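Local structure of phosphonate monoester hydrolase (Ruegeria pomeroyi, 4UPK) at residues Ser100-Thr105 against Glu434-Glu439; Ser77-Cys82 against Gln93-His98; His277-Pro282 against Lys360-Asp365; Tyr430-Leu435 against Leu510-Arg515. The protein belongs, as a phosphonate monoester hydrolase, to the sulfatase family of the alkaline phosphatase superfamily and forms a four-chain assembly. All blocks are in the same frame, centred on the assembly; numbering follows the deposited sequence.

Contact 1 (Ser100-Thr105 against Glu434-Glu439); sequences SVRNGT and ELDISE
The backbones of V101 and D436 come within 6.1 Å between their CA atoms, where the loop at 101-103 meets the chain leaving strand 431-436 with end-to-end directions 53° apart. D436 CB lies against the carbonyl O of V101, but R102 carries most of the contact. Its side chain is extended from CG to NE and delivers the guanidinium to D436 and S438. NE forms a salt bridge with D436 OD1 at 3.2 Å, approached obliquely through a weak, bent hydrogen bond. A second weak bond joins the same NE to S438 O (2.9 Å), which lies near the guanidinium plane. NH2 makes the straighter bond, 160° at the hydrogen, to S438 OG at 3.2 Å and in that plane. V101 CG2 covers the rim of one guanidinium face. On the acceptor side, S438 OG meets the syn lone pair of D436 OD1 at 2.7 Å, while S438 N binds the same oxygen and closes an Asx turn. Two waters bridge N103 O to the E439 carboxylate oxygens. NH1 bonds to S522 O of the second subunit, giving every guanidinium nitrogen an acceptor; buried R102 and D436 are probably both charged, with S438 orienting the carboxylate.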
loop_
_atom_site.group_PDB
_atom_site.type_symbol
_atom_site.label_atom_id
_atom_site.label_comp_id
_atom_site.label_asym_id
_atom_site.label_seq_id
_atom_site.Cartn_x
_atom_site.Cartn_y
_atom_site.Cartn_z
ATOM N N SER A 100 7.996 -0.303 -19.731
ATOM C CA SER A 100 8.987 0.759 -19.621
ATOM C C SER A 100 9.606 0.693 -21.036
ATOM O O SER A 100 10.626 0.049 -21.254
ATOM C CB SER A 100 10.015 0.403 -18.545
ATOM O OG SER A 100 10.790 1.522 -18.157
ATOM N N VAL A 101 8.888 1.269 -22.021
ATOM C CA VAL A 101 9.164 1.153 -23.465
ATOM C C VAL A 101 10.183 2.097 -24.087
ATOM O O VAL A 101 10.627 1.853 -25.212
ATOM C CB VAL A 101 7.867 0.984 -24.307
ATOM C CG1 VAL A 101 7.139 -0.290 -23.903
ATOM C CG2 VAL A 101 6.949 2.208 -24.179
ATOM N N ARG A 102 10.564 3.152 -23.342
ATOM C CA ARG A 102 11.552 4.182 -23.710
ATOM C C ARG A 102 12.284 4.616 -22.441
ATOM O O ARG A 102 11.776 4.399 -21.339
ATOM C CB ARG A 102 10.865 5.449 -24.258
ATOM C CG ARG A 102 9.620 5.231 -25.081
ATOM C CD ARG A 102 8.928 6.540 -25.266
ATOM N NE ARG A 102 7.622 6.351 -25.892
ATOM C CZ ARG A 102 6.489 6.139 -25.232
ATOM N NH1 ARG A 102 6.489 6.040 -23.910
ATOM N NH2 ARG A 102 5.354 5.994 -25.890
ATOM N N ASN A 103 13.451 5.277 -22.598
ATOM C CA ASN A 103 14.183 5.878 -21.485
ATOM C C ASN A 103 13.244 6.909 -20.856
ATOM O O ASN A 103 12.588 7.676 -21.579
ATOM C CB ASN A 103 15.466 6.566 -21.987
ATOM C CG ASN A 103 16.594 5.630 -22.293
ATOM O OD1 ASN A 103 16.486 4.417 -22.126
ATOM N ND2 ASN A 103 17.711 6.170 -22.779
ATOM N N GLY A 104 13.083 6.834 -19.538
ATOM C CA GLY A 104 12.186 7.736 -18.816
ATOM C C GLY A 104 10.769 7.213 -18.642
ATOM O O GLY A 104 9.990 7.834 -17.922
ATOM N N THR A 105 10.397 6.084 -19.304
ATOM C CA THR A 105 9.046 5.524 -19.165
ATOM C C THR A 105 8.991 4.736 -17.872
ATOM O O THR A 105 9.759 3.761 -17.738
ATOM C CB THR A 105 8.627 4.651 -20.332
ATOM O OG1 THR A 105 8.978 5.285 -21.548
ATOM C CG2 THR A 105 7.122 4.346 -20.297
ATOM N N GLU A 434 11.679 -5.746 -29.447
ATOM C CA GLU A 434 10.773 -4.613 -29.578
ATOM C C GLU A 434 11.524 -3.280 -29.470
ATOM O O GLU A 434 12.577 -3.188 -28.828
ATOM C CB GLU A 434 9.677 -4.655 -28.499
ATOM C CG GLU A 434 8.668 -5.771 -28.655
ATOM C CD GLU A 434 7.610 -5.751 -27.573
ATOM O OE1 GLU A 434 6.640 -4.971 -27.700
ATOM O OE2 GLU A 434 7.830 -6.397 -26.527
ATOM N N LEU A 435 10.950 -2.236 -30.070
ATOM C CA LEU A 435 11.503 -0.883 -30.011
ATOM C C LEU A 435 10.336 0.074 -30.012
ATOM O O LEU A 435 9.240 -0.299 -30.414
ATOM C CB LEU A 435 12.443 -0.630 -31.228
ATOM C CG LEU A 435 13.369 0.597 -31.189
ATOM C CD1 LEU A 435 14.568 0.370 -30.273
ATOM C CD2 LEU A 435 13.878 0.932 -32.593
ATOM N N ASP A 436 10.540 1.272 -29.475
ATOM C CA ASP A 436 9.512 2.297 -29.485
ATOM C C ASP A 436 10.151 3.537 -30.070
ATOM O O ASP A 436 11.145 4.038 -29.520
ATOM C CB ASP A 436 8.888 2.562 -28.096
ATOM C CG ASP A 436 7.615 3.391 -28.202
ATOM O OD1 ASP A 436 7.712 4.580 -28.550
ATOM O OD2 ASP A 436 6.522 2.821 -28.048
ATOM N N ILE A 437 9.609 3.984 -31.232
ATOM C CA ILE A 437 10.079 5.135 -32.003
ATOM C C ILE A 437 9.227 6.404 -31.802
ATOM O O ILE A 437 9.190 7.272 -32.674
ATOM C CB ILE A 437 10.427 4.791 -33.492
ATOM C CG1 ILE A 437 9.216 4.273 -34.280
ATOM C CG2 ILE A 437 11.625 3.835 -33.562
ATOM C CD1 ILE A 437 9.375 4.276 -35.715
ATOM N N SER A 438 8.567 6.513 -30.630
ATOM C CA SER A 438 7.769 7.678 -30.228
ATOM C C SER A 438 8.274 8.214 -28.868
ATOM O O SER A 438 8.967 7.501 -28.147
ATOM C CB SER A 438 6.283 7.330 -30.155
ATOM O OG SER A 438 5.965 6.592 -28.985
ATOM N N GLU A 439 7.993 9.490 -28.575
ATOM C CA GLU A 439 8.392 10.179 -27.343
ATOM C C GLU A 439 7.235 11.088 -26.971
ATOM O O GLU A 439 6.907 11.966 -27.778
ATOM C CB GLU A 439 9.708 10.963 -27.533
ATOM C CG GLU A 439 10.315 11.485 -26.235
ATOM C CD GLU A 439 10.751 10.414 -25.256
ATOM O OE1 GLU A 439 11.678 9.635 -25.579
ATOM O OE2 GLU A 439 10.151 10.344 -24.162
HETATM O O HOH W 1 10.518 9.385 -21.594
HETATM O O HOH W 2 13.729 8.733 -24.314
#

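Contact 2 (Ser77-Cys82 against Gln93-His98); sequences SVTNPC and QYAMNH
The loop that carries V78 and T79 against Y94 and A95 leads from strand 70-76 into helix 82-91, whose first residue, C82, opens the C-x-P-S-R signature of the sulfatase family; in many members that cysteine matures to formylglycine, but here it is modelled as cysteine. V78 crosses the Y94 side chain at about a right angle. Its CB reaches Y94 CD1 at 3.9 Å, approaching the ring obliquely, and its CG1 lies 4.0 Å from Y94 CE1. Next along the loop, T79 packs on the methyl of A95 with OG1, CB and CG2, its OG1 lying 3.7 Å from A95 CB. T79 OG1 stands anti to the backbone N (chi1 -169°) and donates to E434 O, while CG2 points at the edge of the H98 imidazole, 4.2 Å from NE2. A95 CA stands over the centre of one face of that imidazole, and its NE2 bonds to S88 OG. A water links the backbones, donating to V78 O at 2.8 Å and accepting from A95 N at 3.1 Å, in the plane of the Y94 ring at its edge. Y94, the N-cap of helix 95-98, takes the amide hydrogens of N97 and H98 on its carbonyl O. Helix 95-98 thus packs beside helix 82-91, with strand 431-436 lying against both segments and Y94 OH tied to E390 of strand 388-390.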
loop_
_atom_site.group_PDB
_atom_site.type_symbol
_atom_site.label_atom_id
_atom_site.label_comp_id
_atom_site.label_asym_id
_atom_site.label_seq_id
_atom_site.Cartn_x
_atom_site.Cartn_y
_atom_site.Cartn_z
ATOM N N SER A 77 19.021 -9.103 -27.227
ATOM C CA SER A 77 18.289 -8.207 -26.333
ATOM C C SER A 77 16.816 -8.202 -26.844
ATOM O O SER A 77 16.614 -8.204 -28.059
ATOM C CB SER A 77 18.881 -6.803 -26.408
ATOM O OG SER A 77 18.152 -5.940 -25.555
ATOM N N VAL A 78 15.808 -8.252 -25.949
ATOM C CA VAL A 78 14.396 -8.256 -26.358
ATOM C C VAL A 78 13.861 -6.846 -26.571
ATOM O O VAL A 78 12.738 -6.665 -27.051
ATOM C CB VAL A 78 13.457 -9.116 -25.463
ATOM C CG1 VAL A 78 14.022 -10.507 -25.240
ATOM C CG2 VAL A 78 13.148 -8.424 -24.130
ATOM N N THR A 79 14.651 -5.840 -26.198
ATOM C CA THR A 79 14.244 -4.452 -26.382
ATOM C C THR A 79 15.397 -3.502 -26.353
ATOM O O THR A 79 16.491 -3.888 -25.977
ATOM C CB THR A 79 13.029 -4.040 -25.518
ATOM O OG1 THR A 79 12.548 -2.769 -25.958
ATOM C CG2 THR A 79 13.339 -4.018 -24.053
ATOM N N ASN A 80 15.133 -2.252 -26.729
ATOM C CA ASN A 80 16.105 -1.178 -26.765
ATOM C C ASN A 80 15.414 0.197 -26.567
ATOM O O ASN A 80 14.201 0.332 -26.845
ATOM C CB ASN A 80 16.862 -1.215 -28.096
ATOM C CG ASN A 80 18.244 -1.773 -27.979
ATOM O OD1 ASN A 80 19.011 -1.368 -27.117
ATOM N ND2 ASN A 80 18.619 -2.646 -28.891
ATOM N N PRO A 81 16.155 1.218 -26.065
ATOM C CA PRO A 81 17.575 1.217 -25.671
ATOM C C PRO A 81 17.843 0.742 -24.242
ATOM O O PRO A 81 17.155 -0.146 -23.759
ATOM C CB PRO A 81 18.040 2.641 -26.006
ATOM C CG PRO A 81 16.767 3.483 -26.092
ATOM C CD PRO A 81 15.578 2.557 -25.885
ATOM N N CYS A 82 18.894 1.285 -23.604
ATOM C CA CYS A 82 19.385 0.959 -22.265
ATOM C C CYS A 82 18.315 0.733 -21.207
ATOM O O CYS A 82 18.314 -0.337 -20.600
ATOM C CB CYS A 82 20.426 1.978 -21.819
ATOM S SG CYS A 82 20.404 3.500 -22.794
ATOM N N GLN A 93 10.781 -9.945 -18.314
ATOM C CA GLN A 93 9.586 -9.726 -19.141
ATOM C C GLN A 93 9.903 -8.977 -20.426
ATOM O O GLN A 93 10.817 -8.157 -20.455
ATOM C CB GLN A 93 8.538 -8.882 -18.380
ATOM C CG GLN A 93 8.094 -9.419 -17.037
ATOM C CD GLN A 93 7.043 -8.548 -16.393
ATOM O OE1 GLN A 93 6.348 -7.764 -17.036
ATOM N NE2 GLN A 93 6.855 -8.713 -15.106
ATOM N N TYR A 94 9.085 -9.192 -21.457
ATOM C CA TYR A 94 9.158 -8.451 -22.712
ATOM C C TYR A 94 8.684 -7.007 -22.409
ATOM O O TYR A 94 7.922 -6.809 -21.470
ATOM C CB TYR A 94 8.228 -9.087 -23.766
ATOM C CG TYR A 94 8.703 -10.427 -24.286
ATOM C CD1 TYR A 94 9.823 -10.523 -25.106
ATOM C CD2 TYR A 94 7.970 -11.589 -24.049
ATOM C CE1 TYR A 94 10.236 -11.748 -25.627
ATOM C CE2 TYR A 94 8.391 -12.825 -24.537
ATOM C CZ TYR A 94 9.522 -12.901 -25.330
ATOM O OH TYR A 94 9.946 -14.129 -25.784
ATOM N N ALA A 95 9.156 -6.021 -23.175
ATOM C CA ALA A 95 8.771 -4.621 -23.056
ATOM C C ALA A 95 7.249 -4.468 -23.193
ATOM O O ALA A 95 6.713 -3.539 -22.594
ATOM C CB ALA A 95 9.491 -3.786 -24.117
ATOM N N MET A 96 6.549 -5.371 -23.975
ATOM C CA MET A 96 5.081 -5.360 -24.151
ATOM C C MET A 96 4.368 -5.650 -22.833
ATOM O O MET A 96 3.225 -5.267 -22.651
ATOM C CB MET A 96 4.590 -6.281 -25.304
ATOM C CG MET A 96 4.946 -7.754 -25.168
ATOM S SD MET A 96 4.505 -8.675 -26.666
ATOM C CE MET A 96 5.130 -10.276 -26.233
ATOM N N ASN A 97 5.075 -6.286 -21.905
ATOM C CA ASN A 97 4.574 -6.618 -20.587
ATOM C C ASN A 97 5.046 -5.646 -19.492
ATOM O O ASN A 97 4.202 -5.129 -18.732
ATOM C CB ASN A 97 4.889 -8.079 -20.258
ATOM C CG ASN A 97 4.064 -9.024 -21.098
ATOM O OD1 ASN A 97 2.955 -8.703 -21.521
ATOM N ND2 ASN A 97 4.580 -10.198 -21.379
ATOM N N HIS A 98 6.373 -5.371 -19.425
ATOM C CA HIS A 98 6.885 -4.479 -18.368
ATOM C C HIS A 98 6.498 -2.995 -18.574
ATOM O O HIS A 98 6.343 -2.238 -17.611
ATOM C CB HIS A 98 8.376 -4.716 -18.072
ATOM C CG HIS A 98 9.352 -4.330 -19.145
ATOM N ND1 HIS A 98 9.413 -3.050 -19.634
ATOM C CD2 HIS A 98 10.382 -5.041 -19.659
ATOM C CE1 HIS A 98 10.456 -3.018 -20.453
ATOM N NE2 HIS A 98 11.066 -4.197 -20.504
HETATM O O HOH W 3 10.392 -7.303 -25.697
#

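Contact 3 (His277-Pro282 against Lys360-Asp365); sequences HPFFGP and KMTVYD
F280 and Y364 both set CG anti to the carbonyl carbon (chi1 -61° and -65°), F279 anti to the backbone N; from these positions the F280 ring meets that of Y364, and the F279 ring meets T362 and V363. The F280 and Y364 planes are almost parallel, 2° apart, with centroids separated by 4.7 Å, but one ring is displaced past the other, with only slight overlap. Y364 OH lies over one face of F280, 3.3 Å from CE2, and Y364 CZ is 3.4 Å from F280 CZ. F279 CD1 covers the rim of the opposite face of F280. At the edge of F280, in its plane, stands T362 OG1, 3.5 Å from CE1. V363 serves both phenylalanines with separate methyls: CG2 is 3.6 Å from F280 CZ, and CG1 meets F279 CZ at 4.0 Å. The edge of F279 also receives T362 CA, lying in the ring plane 3.8 Å from CZ. Behind these rings H277 fixes the turn into helix 280-286, its ND1 accepting from F279 N at 3.1 Å in the plane of the imidazole. W446 stacks on F279, R355 makes a cation-pi contact with Y364, and M479 touches both phenylalanines and V363. The arrangement is an aromatic and aliphatic packing between a side-chain-capped helix start and the long connection from strand 340-346 to 372-375, set against strands 458-463 and 479-482 of the four-stranded antiparallel sheet and against helix 445-450.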
loop_
_atom_site.group_PDB
_atom_site.type_symbol
_atom_site.label_atom_id
_atom_site.label_comp_id
_atom_site.label_asym_id
_atom_site.label_seq_id
_atom_site.Cartn_x
_atom_site.Cartn_y
_atom_site.Cartn_z
ATOM N N HIS A 277 14.157 0.969 -46.694
ATOM C CA HIS A 277 12.927 1.250 -45.948
ATOM C C HIS A 277 13.027 2.690 -45.414
ATOM O O HIS A 277 14.098 3.083 -44.942
ATOM C CB HIS A 277 12.666 0.216 -44.814
ATOM C CG HIS A 277 11.293 0.267 -44.194
ATOM N ND1 HIS A 277 10.926 1.293 -43.320
ATOM C CD2 HIS A 277 10.266 -0.613 -44.284
ATOM C CE1 HIS A 277 9.681 1.026 -42.954
ATOM N NE2 HIS A 277 9.247 -0.118 -43.496
ATOM N N PRO A 278 11.924 3.478 -45.475
ATOM C CA PRO A 278 11.962 4.869 -44.989
ATOM C C PRO A 278 12.369 5.086 -43.527
ATOM O O PRO A 278 12.804 6.191 -43.205
ATOM C CB PRO A 278 10.530 5.349 -45.219
ATOM C CG PRO A 278 10.013 4.490 -46.292
ATOM C CD PRO A 278 10.593 3.158 -46.026
ATOM N N PHE A 279 12.208 4.067 -42.655
ATOM C CA PHE A 279 12.567 4.051 -41.223
ATOM C C PHE A 279 14.041 4.462 -40.994
ATOM O O PHE A 279 14.358 5.067 -39.968
ATOM C CB PHE A 279 12.334 2.624 -40.642
ATOM C CG PHE A 279 12.999 2.336 -39.305
ATOM C CD1 PHE A 279 14.302 1.847 -39.246
ATOM C CD2 PHE A 279 12.341 2.600 -38.108
ATOM C CE1 PHE A 279 14.929 1.628 -38.016
ATOM C CE2 PHE A 279 12.970 2.381 -36.879
ATOM C CZ PHE A 279 14.252 1.886 -36.841
ATOM N N PHE A 280 14.927 4.070 -41.938
ATOM C CA PHE A 280 16.376 4.288 -41.927
ATOM C C PHE A 280 16.829 5.702 -42.201
ATOM O O PHE A 280 17.987 6.036 -41.922
ATOM C CB PHE A 280 17.105 3.248 -42.787
ATOM C CG PHE A 280 16.892 1.837 -42.300
ATOM C CD1 PHE A 280 17.332 1.443 -41.044
ATOM C CD2 PHE A 280 16.230 0.906 -43.091
ATOM C CE1 PHE A 280 17.099 0.151 -40.582
ATOM C CE2 PHE A 280 16.040 -0.398 -42.646
ATOM C CZ PHE A 280 16.449 -0.759 -41.386
ATOM N N GLY A 281 15.916 6.519 -42.730
ATOM C CA GLY A 281 16.113 7.947 -42.939
ATOM C C GLY A 281 16.340 8.548 -41.570
ATOM O O GLY A 281 17.487 8.870 -41.238
ATOM N N PRO A 282 15.289 8.578 -40.702
ATOM C CA PRO A 282 15.474 9.074 -39.321
ATOM C C PRO A 282 16.472 8.258 -38.485
ATOM O O PRO A 282 17.152 8.832 -37.648
ATOM C CB PRO A 282 14.060 8.993 -38.738
ATOM C CG PRO A 282 13.142 9.062 -39.931
ATOM C CD PRO A 282 13.865 8.245 -40.946
ATOM N N LYS A 360 21.907 2.158 -31.070
ATOM C CA LYS A 360 21.028 0.985 -31.054
ATOM C C LYS A 360 19.541 1.277 -31.370
ATOM O O LYS A 360 18.729 0.373 -31.238
ATOM C CB LYS A 360 21.236 0.193 -29.740
ATOM C CG LYS A 360 20.964 0.956 -28.451
ATOM C CD LYS A 360 22.068 1.891 -28.057
ATOM C CE LYS A 360 21.786 2.475 -26.723
ATOM N NZ LYS A 360 22.542 3.732 -26.535
ATOM N N MET A 361 19.193 2.518 -31.812
ATOM C CA MET A 361 17.816 2.892 -32.203
ATOM C C MET A 361 17.579 2.515 -33.682
ATOM O O MET A 361 17.467 3.372 -34.561
ATOM C CB MET A 361 17.490 4.376 -31.921
ATOM C CG MET A 361 17.229 4.674 -30.441
ATOM S SD MET A 361 15.767 3.899 -29.675
ATOM C CE MET A 361 14.449 4.781 -30.533
ATOM N N THR A 362 17.567 1.196 -33.932
ATOM C CA THR A 362 17.401 0.568 -35.243
ATOM C C THR A 362 16.838 -0.853 -35.080
ATOM O O THR A 362 16.529 -1.270 -33.959
ATOM C CB THR A 362 18.707 0.657 -36.075
ATOM O OG1 THR A 362 18.435 0.215 -37.396
ATOM C CG2 THR A 362 19.849 -0.150 -35.480
ATOM N N VAL A 363 16.734 -1.596 -36.204
ATOM C CA VAL A 363 16.160 -2.948 -36.277
ATOM C C VAL A 363 17.179 -4.025 -36.687
ATOM O O VAL A 363 16.821 -5.204 -36.712
ATOM C CB VAL A 363 14.876 -2.981 -37.159
ATOM C CG1 VAL A 363 13.800 -2.056 -36.596
ATOM C CG2 VAL A 363 15.187 -2.634 -38.620
ATOM N N TYR A 364 18.428 -3.628 -37.028
ATOM C CA TYR A 364 19.459 -4.594 -37.413
ATOM C C TYR A 364 20.032 -5.320 -36.205
ATOM O O TYR A 364 20.111 -4.739 -35.112
ATOM C CB TYR A 364 20.571 -3.965 -38.292
ATOM C CG TYR A 364 20.085 -3.480 -39.639
ATOM C CD1 TYR A 364 19.373 -4.327 -40.496
ATOM C CD2 TYR A 364 20.342 -2.177 -40.068
ATOM C CE1 TYR A 364 18.930 -3.888 -41.741
ATOM C CE2 TYR A 364 19.923 -1.736 -41.324
ATOM C CZ TYR A 364 19.218 -2.597 -42.158
ATOM O OH TYR A 364 18.775 -2.159 -43.385
ATOM N N ASP A 365 20.420 -6.596 -36.415
ATOM C CA ASP A 365 20.942 -7.516 -35.405
ATOM C C ASP A 365 22.077 -6.984 -34.537
ATOM O O ASP A 365 22.073 -7.251 -33.334
ATOM C CB ASP A 365 21.291 -8.892 -36.018
ATOM C CG ASP A 365 20.082 -9.721 -36.451
ATOM O OD1 ASP A 365 18.931 -9.364 -36.070
ATOM O OD2 ASP A 365 20.282 -10.740 -37.133
#

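Contact 4 (Tyr430-Leu435 against Leu510-Arg515); sequences YSFSEL and LRHRMR
F432 and H512 form, with Y430, an aromatic cluster where edge strand 431-436 of the four-stranded antiparallel sheet packs on helix 499-515, the short segments crossing at -81°. F432 CB starts the contact over the face of the H512 imidazole, 4.0 Å from its centroid in a CH-pi contact. CG, set anti to the backbone N (chi1 180°), lies close to H512 NE2 and CD2. CD1, CE1 and CE2 come closest to H512 CD2 and ring atom CD2 to H512 NE2, and H512 CD2 sits 3.3 Å above the centre of the phenyl ring, with the two planes 36° apart. At the tip, CZ passes on to R513, 4.1 Å from NH2, and covers the rim of one guanidinium face. R513 NH2 makes a long, weak salt bridge to E434 OE1 at 3.4 Å; the other carboxylate oxygen of E434 accepts from M96 N. Y94, the N-cap residue of helix 95-98, meets F432 edge-to-face, and R513 packs on M514 of the second subunit. H512 ND1 shares a 2.8 Å hydrogen bond with Y430 OH, and a water 3.0 Å from Y430 OH accepts from R515 NH1 at 3.2 Å.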
loop_
_atom_site.group_PDB
_atom_site.type_symbol
_atom_site.label_atom_id
_atom_site.label_comp_id
_atom_site.label_asym_id
_atom_site.label_seq_id
_atom_site.Cartn_x
_atom_site.Cartn_y
_atom_site.Cartn_z
ATOM N N TYR A 430 12.749 -19.116 -32.616
ATOM C CA TYR A 430 12.905 -17.754 -33.103
ATOM C C TYR A 430 13.137 -16.851 -31.892
ATOM O O TYR A 430 12.776 -17.220 -30.780
ATOM C CB TYR A 430 11.633 -17.294 -33.872
ATOM C CG TYR A 430 10.388 -17.230 -33.024
ATOM C CD1 TYR A 430 10.098 -16.102 -32.258
ATOM C CD2 TYR A 430 9.516 -18.309 -32.951
ATOM C CE1 TYR A 430 8.971 -16.054 -31.438
ATOM C CE2 TYR A 430 8.384 -18.271 -32.141
ATOM C CZ TYR A 430 8.111 -17.139 -31.388
ATOM O OH TYR A 430 6.999 -17.128 -30.573
ATOM N N SER A 431 13.693 -15.658 -32.109
ATOM C CA SER A 431 13.860 -14.670 -31.044
ATOM C C SER A 431 12.987 -13.450 -31.368
ATOM O O SER A 431 12.581 -13.230 -32.515
ATOM C CB SER A 431 15.333 -14.309 -30.826
ATOM O OG SER A 431 15.868 -13.617 -31.942
ATOM N N PHE A 432 12.644 -12.698 -30.342
ATOM C CA PHE A 432 11.747 -11.569 -30.476
ATOM C C PHE A 432 12.299 -10.296 -29.781
ATOM O O PHE A 432 12.677 -10.336 -28.601
ATOM C CB PHE A 432 10.371 -11.986 -29.894
ATOM C CG PHE A 432 9.297 -10.937 -29.944
ATOM C CD1 PHE A 432 8.499 -10.790 -31.073
ATOM C CD2 PHE A 432 9.048 -10.127 -28.844
ATOM C CE1 PHE A 432 7.481 -9.849 -31.105
ATOM C CE2 PHE A 432 8.030 -9.192 -28.873
ATOM C CZ PHE A 432 7.265 -9.043 -30.009
ATOM N N SER A 433 12.289 -9.173 -30.501
ATOM C CA SER A 433 12.724 -7.874 -29.976
ATOM C C SER A 433 11.695 -6.790 -30.262
ATOM O O SER A 433 10.929 -6.905 -31.201
ATOM C CB SER A 433 14.090 -7.468 -30.541
ATOM O OG SER A 433 15.059 -8.456 -30.247
ATOM N N GLU A 434 11.679 -5.746 -29.447
ATOM C CA GLU A 434 10.773 -4.613 -29.578
ATOM C C GLU A 434 11.524 -3.280 -29.470
ATOM O O GLU A 434 12.577 -3.188 -28.828
ATOM C CB GLU A 434 9.677 -4.655 -28.499
ATOM C CG GLU A 434 8.668 -5.771 -28.655
ATOM C CD GLU A 434 7.610 -5.751 -27.573
ATOM O OE1 GLU A 434 6.640 -4.971 -27.700
ATOM O OE2 GLU A 434 7.830 -6.397 -26.527
ATOM N N LEU A 435 10.950 -2.236 -30.070
ATOM C CA LEU A 435 11.503 -0.883 -30.011
ATOM C C LEU A 435 10.336 0.074 -30.012
ATOM O O LEU A 435 9.240 -0.299 -30.414
ATOM C CB LEU A 435 12.443 -0.630 -31.228
ATOM C CG LEU A 435 13.369 0.597 -31.189
ATOM C CD1 LEU A 435 14.568 0.370 -30.273
ATOM C CD2 LEU A 435 13.878 0.932 -32.593
ATOM N N LEU A 510 2.220 -12.447 -34.614
ATOM C CA LEU A 510 0.913 -12.199 -34.014
ATOM C C LEU A 510 0.700 -13.183 -32.857
ATOM O O LEU A 510 0.385 -12.762 -31.743
ATOM C CB LEU A 510 -0.231 -12.316 -35.067
ATOM C CG LEU A 510 -1.676 -12.175 -34.536
ATOM C CD1 LEU A 510 -1.985 -10.731 -34.118
ATOM C CD2 LEU A 510 -2.677 -12.585 -35.562
ATOM N N ARG A 511 0.934 -14.475 -33.114
ATOM C CA ARG A 511 0.801 -15.537 -32.106
ATOM C C ARG A 511 1.728 -15.328 -30.904
ATOM O O ARG A 511 1.295 -15.586 -29.785
ATOM C CB ARG A 511 1.037 -16.922 -32.709
ATOM C CG ARG A 511 -0.092 -17.393 -33.598
ATOM C CD ARG A 511 -0.033 -18.902 -33.777
ATOM N NE ARG A 511 -1.227 -19.439 -34.431
ATOM C CZ ARG A 511 -1.220 -20.037 -35.617
ATOM N NH1 ARG A 511 -0.078 -20.231 -36.263
ATOM N NH2 ARG A 511 -2.346 -20.505 -36.136
ATOM N N HIS A 512 2.982 -14.858 -31.128
ATOM C CA HIS A 512 3.943 -14.597 -30.056
ATOM C C HIS A 512 3.396 -13.553 -29.064
ATOM O O HIS A 512 3.507 -13.759 -27.856
ATOM C CB HIS A 512 5.324 -14.173 -30.611
ATOM C CG HIS A 512 6.323 -13.891 -29.518
ATOM N ND1 HIS A 512 7.034 -14.904 -28.917
ATOM C CD2 HIS A 512 6.623 -12.730 -28.896
ATOM C CE1 HIS A 512 7.768 -14.331 -27.973
ATOM N NE2 HIS A 512 7.559 -13.025 -27.927
ATOM N N ARG A 513 2.803 -12.447 -29.585
ATOM C CA ARG A 513 2.176 -11.378 -28.792
ATOM C C ARG A 513 1.022 -11.958 -27.963
ATOM O O ARG A 513 0.907 -11.660 -26.768
ATOM C CB ARG A 513 1.615 -10.272 -29.703
ATOM C CG ARG A 513 2.660 -9.426 -30.369
ATOM C CD ARG A 513 2.209 -7.977 -30.525
ATOM N NE ARG A 513 3.352 -7.172 -30.919
ATOM C CZ ARG A 513 4.001 -6.323 -30.136
ATOM N NH1 ARG A 513 3.549 -6.053 -28.919
ATOM N NH2 ARG A 513 5.065 -5.685 -30.586
ATOM N N MET A 514 0.165 -12.786 -28.616
ATOM C CA MET A 514 -1.003 -13.446 -27.988
ATOM C C MET A 514 -0.593 -14.496 -26.963
ATOM O O MET A 514 -1.292 -14.659 -25.966
ATOM C CB MET A 514 -1.925 -14.071 -29.050
ATOM C CG MET A 514 -2.514 -13.067 -30.018
ATOM S SD MET A 514 -3.540 -13.814 -31.294
ATOM C CE MET A 514 -5.068 -14.100 -30.387
ATOM N N ARG A 515 0.559 -15.181 -27.179
ATOM C CA ARG A 515 1.065 -16.203 -26.250
ATOM C C ARG A 515 1.859 -15.625 -25.084
ATOM O O ARG A 515 2.113 -16.332 -24.101
ATOM C CB ARG A 515 1.912 -17.247 -26.974
ATOM C CG ARG A 515 1.114 -18.238 -27.803
ATOM C CD ARG A 515 2.070 -18.917 -28.763
ATOM N NE ARG A 515 1.395 -19.882 -29.625
ATOM C CZ ARG A 515 1.953 -20.470 -30.676
ATOM N NH1 ARG A 515 3.203 -20.180 -31.022
ATOM N NH2 ARG A 515 1.264 -21.343 -31.398
HETATM O O HOH W 4 5.447 -19.198 -29.030
#

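In the fold
Strand 431-436 joins the set: contacts 1 and 4 share E434 and L435, and contact 2 lies against the same strand, its centre about 9 Å from that of contact 1 and 11 Å from that of contact 4. Probable hydrogen bonds run from E434 N to V78 O (2.8 Å) and from S433 OG to S77 O (2.7 Å), so the loop before C82 is laid along the strand. Contact 3 is reached through L435, whose CD1 is 3.8 Å from M361 SD. On the side of the signature cysteine, C82 SG of contact 2 stands 4.3 Å from K360 CE of contact 3. Contacts 1 and 4 both touch the second subunit as well.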